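Local coordinates for ribosomal RNA processing protein 6 (Trypanosoma brucei brucei, PDB 4NLC) that probably acts as a 3'-5' exoribonuclease that trims RNA from its 3' end, here seen as the catalytic core of a longer nuclear exosome protein, at residues D75-E78 with D79-L83; V216-A219 with Q220-H224. The protein carries 1 engineered substitution. All coordinates share one frame; numbering follows the deposited sequence.

Both contacts are single helical stretches of the exonuclease domain, and they stand apart: their centres are 19 Å from each other and their nearest atoms about 10 Å. Contact 1 opens helix 77-87 at the surface, where acidic side chains and water surround an N-cap and only Leu80, of the residues that touch, is buried. Contact 2, in helix 213-224, is partly buried and carries a Tyr-Asp pair close to acidic residues of strand 92-100. Strand 71-74 touches both helices. The chemistry differs accordingly: a threonine hydroxyl caps the first and is itself bonded to a carboxylate, while in the second a carboxylate meets the face of an aromatic ring near its rim, with a water bridging to the tyrosine's backbone carbonyl.

Contact 1: residues D75-E78 with D79-L83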
loop_
_atom_site.group_PDB
_atom_site.type_symbol
_atom_site.label_atom_id
_atom_site.label_comp_id
_atom_site.label_asym_id
_atom_site.label_seq_id
_atom_site.Cartn_x
_atom_site.Cartn_y
_atom_site.Cartn_z
ATOM N N ASP A 75 -11.120 3.633 16.268
ATOM C CA ASP A 75 -10.768 2.227 16.313
ATOM C C ASP A 75 -11.940 1.321 16.647
ATOM O O ASP A 75 -11.725 0.145 16.972
ATOM C CB ASP A 75 -9.545 1.965 17.231
ATOM C CG ASP A 75 -9.738 2.171 18.724
ATOM O OD1 ASP A 75 -10.748 2.809 19.119
ATOM O OD2 ASP A 75 -8.835 1.755 19.502
ATOM N N THR A 76 -13.182 1.832 16.515
ATOM C CA THR A 76 -14.405 1.003 16.678
ATOM C C THR A 76 -15.313 1.239 15.469
ATOM O O THR A 76 -15.118 2.248 14.768
ATOM C CB THR A 76 -15.154 1.253 18.000
ATOM O OG1 THR A 76 -15.715 2.560 17.990
ATOM C CG2 THR A 76 -14.297 1.037 19.220
ATOM N N VAL A 77 -16.291 0.322 15.226
ATOM C CA VAL A 77 -17.255 0.389 14.111
ATOM C C VAL A 77 -18.086 1.663 14.210
ATOM O O VAL A 77 -18.203 2.361 13.217
ATOM C CB VAL A 77 -18.193 -0.850 13.983
ATOM C CG1 VAL A 77 -19.014 -0.801 12.682
ATOM C CG2 VAL A 77 -17.417 -2.146 14.051
ATOM N N GLU A 78 -18.673 1.941 15.395
ATOM C CA GLU A 78 -19.534 3.109 15.705
ATOM C C GLU A 78 -18.774 4.407 15.450
ATOM O O GLU A 78 -19.348 5.342 14.904
ATOM C CB GLU A 78 -20.022 3.109 17.181
ATOM C CG GLU A 78 -20.183 1.745 17.827
ATOM C CD GLU A 78 -18.913 1.135 18.392
ATOM O OE1 GLU A 78 -18.504 0.072 17.873
ATOM O OE2 GLU A 78 -18.358 1.678 19.376
ATOM N N ASP A 79 -17.497 4.469 15.841
ATOM C CA ASP A 79 -16.655 5.649 15.608
ATOM C C ASP A 79 -16.302 5.823 14.139
ATOM O O ASP A 79 -16.177 6.954 13.681
ATOM C CB ASP A 79 -15.429 5.651 16.511
ATOM C CG ASP A 79 -15.818 5.988 17.943
ATOM O OD1 ASP A 79 -16.732 6.833 18.134
ATOM O OD2 ASP A 79 -15.260 5.366 18.869
ATOM N N LEU A 80 -16.205 4.713 13.398
ATOM C CA LEU A 80 -15.955 4.712 11.957
ATOM C C LEU A 80 -17.189 5.250 11.212
ATOM O O LEU A 80 -17.045 6.063 10.293
ATOM C CB LEU A 80 -15.567 3.301 11.464
ATOM C CG LEU A 80 -15.252 3.152 9.976
ATOM C CD1 LEU A 80 -14.109 4.095 9.551
ATOM C CD2 LEU A 80 -14.927 1.695 9.626
ATOM N N GLU A 81 -18.387 4.797 11.615
ATOM C CA GLU A 81 -19.663 5.231 11.044
ATOM C C GLU A 81 -19.886 6.712 11.318
ATOM O O GLU A 81 -20.299 7.426 10.409
ATOM C CB GLU A 81 -20.835 4.411 11.626
ATOM C CG GLU A 81 -20.794 2.962 11.184
ATOM C CD GLU A 81 -21.859 2.076 11.786
ATOM O OE1 GLU A 81 -22.018 2.086 13.028
ATOM O OE2 GLU A 81 -22.508 1.340 11.014
ATOM N N ALA A 82 -19.613 7.174 12.573
ATOM C CA ALA A 82 -19.737 8.586 12.935
ATOM C C ALA A 82 -18.800 9.417 12.032
ATOM O O ALA A 82 -19.196 10.478 11.540
ATOM C CB ALA A 82 -19.386 8.809 14.412
ATOM N N LEU A 83 -17.583 8.907 11.787
ATOM C CA LEU A 83 -16.598 9.577 10.927
ATOM C C LEU A 83 -17.107 9.663 9.450
ATOM O O LEU A 83 -17.038 10.720 8.845
ATOM C CB LEU A 83 -15.231 8.870 11.014
ATOM C CG LEU A 83 -14.250 9.145 9.854
ATOM C CD1 LEU A 83 -13.808 10.626 9.812
ATOM C CD2 LEU A 83 -13.073 8.237 9.920
HETATM O O HOH W 1 -12.693 4.677 18.410
HETATM O O HOH W 2 -17.227 4.283 21.093
#
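Leu80 N, Glu81 N and Ala82 N donate in turn to the carbonyls of Thr76, Val77 and Glu78, the i to i+4 ladder that starts helix 77-87 of the exonuclease domain. Glu81 N to Val77 O is 2.9 Å, and the other two rungs are of about the same length. Thr76 is the N-cap. Its hydroxyl sits between the backbone N and the carbonyl carbon (chi1 68°), turned over the start of the helix, where OG1 accepts a weak bond from Asp79 N at 3.4 Å. The same oxygen donates to Asp79 OD2 at 3.0 Å, arriving from above the carboxylate plane, 54° out of it. Asp79 is therefore tied to the cap through both its backbone and its side chain.

One turn on, the Glu81 side chain crosses that of Val77 at a slant, its CD 4.1 Å from Val77 CG1, while its CG lies near Val77 O. On the inner side Leu80 packs on Val74 of strand 71-74 and Val123 of strand 120-123, between the helix and the sheet.

Several acids gather here, with Glu78 OE2 4.8 Å from Asp79 OD2; the first turn's N-H groups and water probably ease that crowding. Water 2 gives a bond to Asp79 OD2 and a weak one to Glu78 OE2. Water 1 accepts a hydrogen bond from Asp75 N at 2.9 Å and donates to Asp79 OD2 at 2.7 Å.

Contact 2: residues V216-A219 with Q220-H224; sequences VSYA and QQDTH
Tyr218 and Asp222, one helical turn apart on helix 213-224, match the Tyr-x3-Asp signature of DEDD-Y exonucleases, and Asp222 OD2 lies close to Asp96 and Glu98 of strand 92-100, consistent with the acidic cluster that binds metal ions in this family.

Among backbone bonds, Gln220 N to Val216 O (3.0 Å) and Gln221 N to Ser217 O (3.0 Å) are regular. The next donor is held less firmly: Asp222 N makes weak bonds of 3.4 Å to both Tyr218 O and Ala219 O.

Ring and carboxylate meet by van der Waals contact. With CG anti to the backbone N (chi1 -180°), the Tyr218 ring is carried toward the next turn and slants across Asp222, whose OD2 comes 3.4 Å from Tyr218 CE1; OD1 lies over one face near the rim, with the two planes 69° apart.

Polar side chains also meet the sheet: Gln220 NE2 bonds to Asp120 OD2, and Thr223 OG1 to Ser115 OG.

Two waters bridge within this stretch. Water 3 joins Ser217 OG to Gln220 OE1, each at 2.7 Å. Over the rim of the tyrosine ring, water 4 donates to Tyr218 O at 2.7 Å and to Asp222 OD1 at 2.9 Å.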
loop_
_atom_site.group_PDB
_atom_site.type_symbol
_atom_site.label_atom_id
_atom_site.label_comp_id
_atom_site.label_asym_id
_atom_site.label_seq_id
_atom_site.Cartn_x
_atom_site.Cartn_y
_atom_site.Cartn_z
ATOM N N VAL A 216 1.722 9.014 16.110
ATOM C CA VAL A 216 0.390 9.624 15.964
ATOM C C VAL A 216 0.601 10.989 15.264
ATOM O O VAL A 216 -0.101 11.300 14.304
ATOM C CB VAL A 216 -0.361 9.774 17.311
ATOM C CG1 VAL A 216 -1.644 10.575 17.132
ATOM C CG2 VAL A 216 -0.662 8.412 17.944
ATOM N N SER A 217 1.614 11.756 15.709
ATOM C CA SER A 217 1.954 13.062 15.124
ATOM C C SER A 217 2.400 12.927 13.655
ATOM O O SER A 217 1.918 13.686 12.810
ATOM C CB SER A 217 2.996 13.787 15.966
ATOM O OG SER A 217 3.288 15.023 15.344
ATOM N N TYR A 218 3.264 11.921 13.350
ATOM C CA TYR A 218 3.693 11.616 11.981
ATOM C C TYR A 218 2.500 11.337 11.065
ATOM O O TYR A 218 2.450 11.859 9.946
ATOM C CB TYR A 218 4.649 10.398 11.940
ATOM C CG TYR A 218 5.121 10.063 10.536
ATOM C CD1 TYR A 218 4.395 9.194 9.723
ATOM C CD2 TYR A 218 6.274 10.637 10.010
ATOM C CE1 TYR A 218 4.801 8.914 8.420
ATOM C CE2 TYR A 218 6.711 10.333 8.724
ATOM C CZ TYR A 218 5.971 9.474 7.931
ATOM O OH TYR A 218 6.404 9.201 6.656
ATOM N N ALA A 219 1.583 10.458 11.513
ATOM C CA ALA A 219 0.395 10.062 10.751
ATOM C C ALA A 219 -0.533 11.264 10.467
ATOM O O ALA A 219 -0.937 11.493 9.323
ATOM C CB ALA A 219 -0.356 8.964 11.498
ATOM N N GLN A 220 -0.824 12.049 11.506
ATOM C CA GLN A 220 -1.636 13.248 11.407
ATOM C C GLN A 220 -1.053 14.281 10.396
ATOM O O GLN A 220 -1.814 14.843 9.599
ATOM C CB GLN A 220 -1.769 13.880 12.803
ATOM C CG GLN A 220 -2.535 15.192 12.802
ATOM C CD GLN A 220 -2.469 15.922 14.124
ATOM O OE1 GLN A 220 -1.524 15.776 14.914
ATOM N NE2 GLN A 220 -3.484 16.728 14.388
ATOM N N GLN A 221 0.275 14.524 10.442
ATOM C CA GLN A 221 0.926 15.538 9.612
ATOM C C GLN A 221 1.015 15.185 8.123
ATOM O O GLN A 221 1.177 16.099 7.316
ATOM C CB GLN A 221 2.294 15.912 10.180
ATOM C CG GLN A 221 2.193 16.967 11.269
ATOM C CD GLN A 221 3.491 17.167 11.988
ATOM O OE1 GLN A 221 4.531 17.405 11.382
ATOM N NE2 GLN A 221 3.459 17.063 13.303
ATOM N N ASP A 222 0.827 13.894 7.752
ATOM C CA ASP A 222 0.815 13.455 6.362
ATOM C C ASP A 222 -0.449 13.945 5.623
ATOM O O ASP A 222 -0.398 14.088 4.399
ATOM C CB ASP A 222 0.933 11.919 6.265
ATOM C CG ASP A 222 2.346 11.353 6.286
ATOM O OD1 ASP A 222 3.316 12.155 6.315
ATOM O OD2 ASP A 222 2.484 10.115 6.260
ATOM N N THR A 223 -1.571 14.240 6.360
ATOM C CA THR A 223 -2.790 14.750 5.722
ATOM C C THR A 223 -3.150 16.177 6.130
ATOM O O THR A 223 -3.852 16.863 5.390
ATOM C CB THR A 223 -3.983 13.818 5.973
ATOM O OG1 THR A 223 -4.231 13.703 7.381
ATOM C CG2 THR A 223 -3.820 12.466 5.327
ATOM N N HIS A 224 -2.744 16.597 7.338
ATOM C CA HIS A 224 -3.042 17.910 7.937
ATOM C C HIS A 224 -2.820 19.129 7.008
ATOM O O HIS A 224 -3.635 20.063 7.023
ATOM C CB HIS A 224 -2.249 18.067 9.233
ATOM C CG HIS A 224 -2.501 19.366 9.926
ATOM N ND1 HIS A 224 -3.551 19.519 10.801
ATOM C CD2 HIS A 224 -1.833 20.542 9.824
ATOM C CE1 HIS A 224 -3.494 20.777 11.208
ATOM N NE2 HIS A 224 -2.481 21.433 10.633
HETATM O O HOH W 3 1.029 16.511 15.346
HETATM O O HOH W 4 4.267 13.444 8.702
#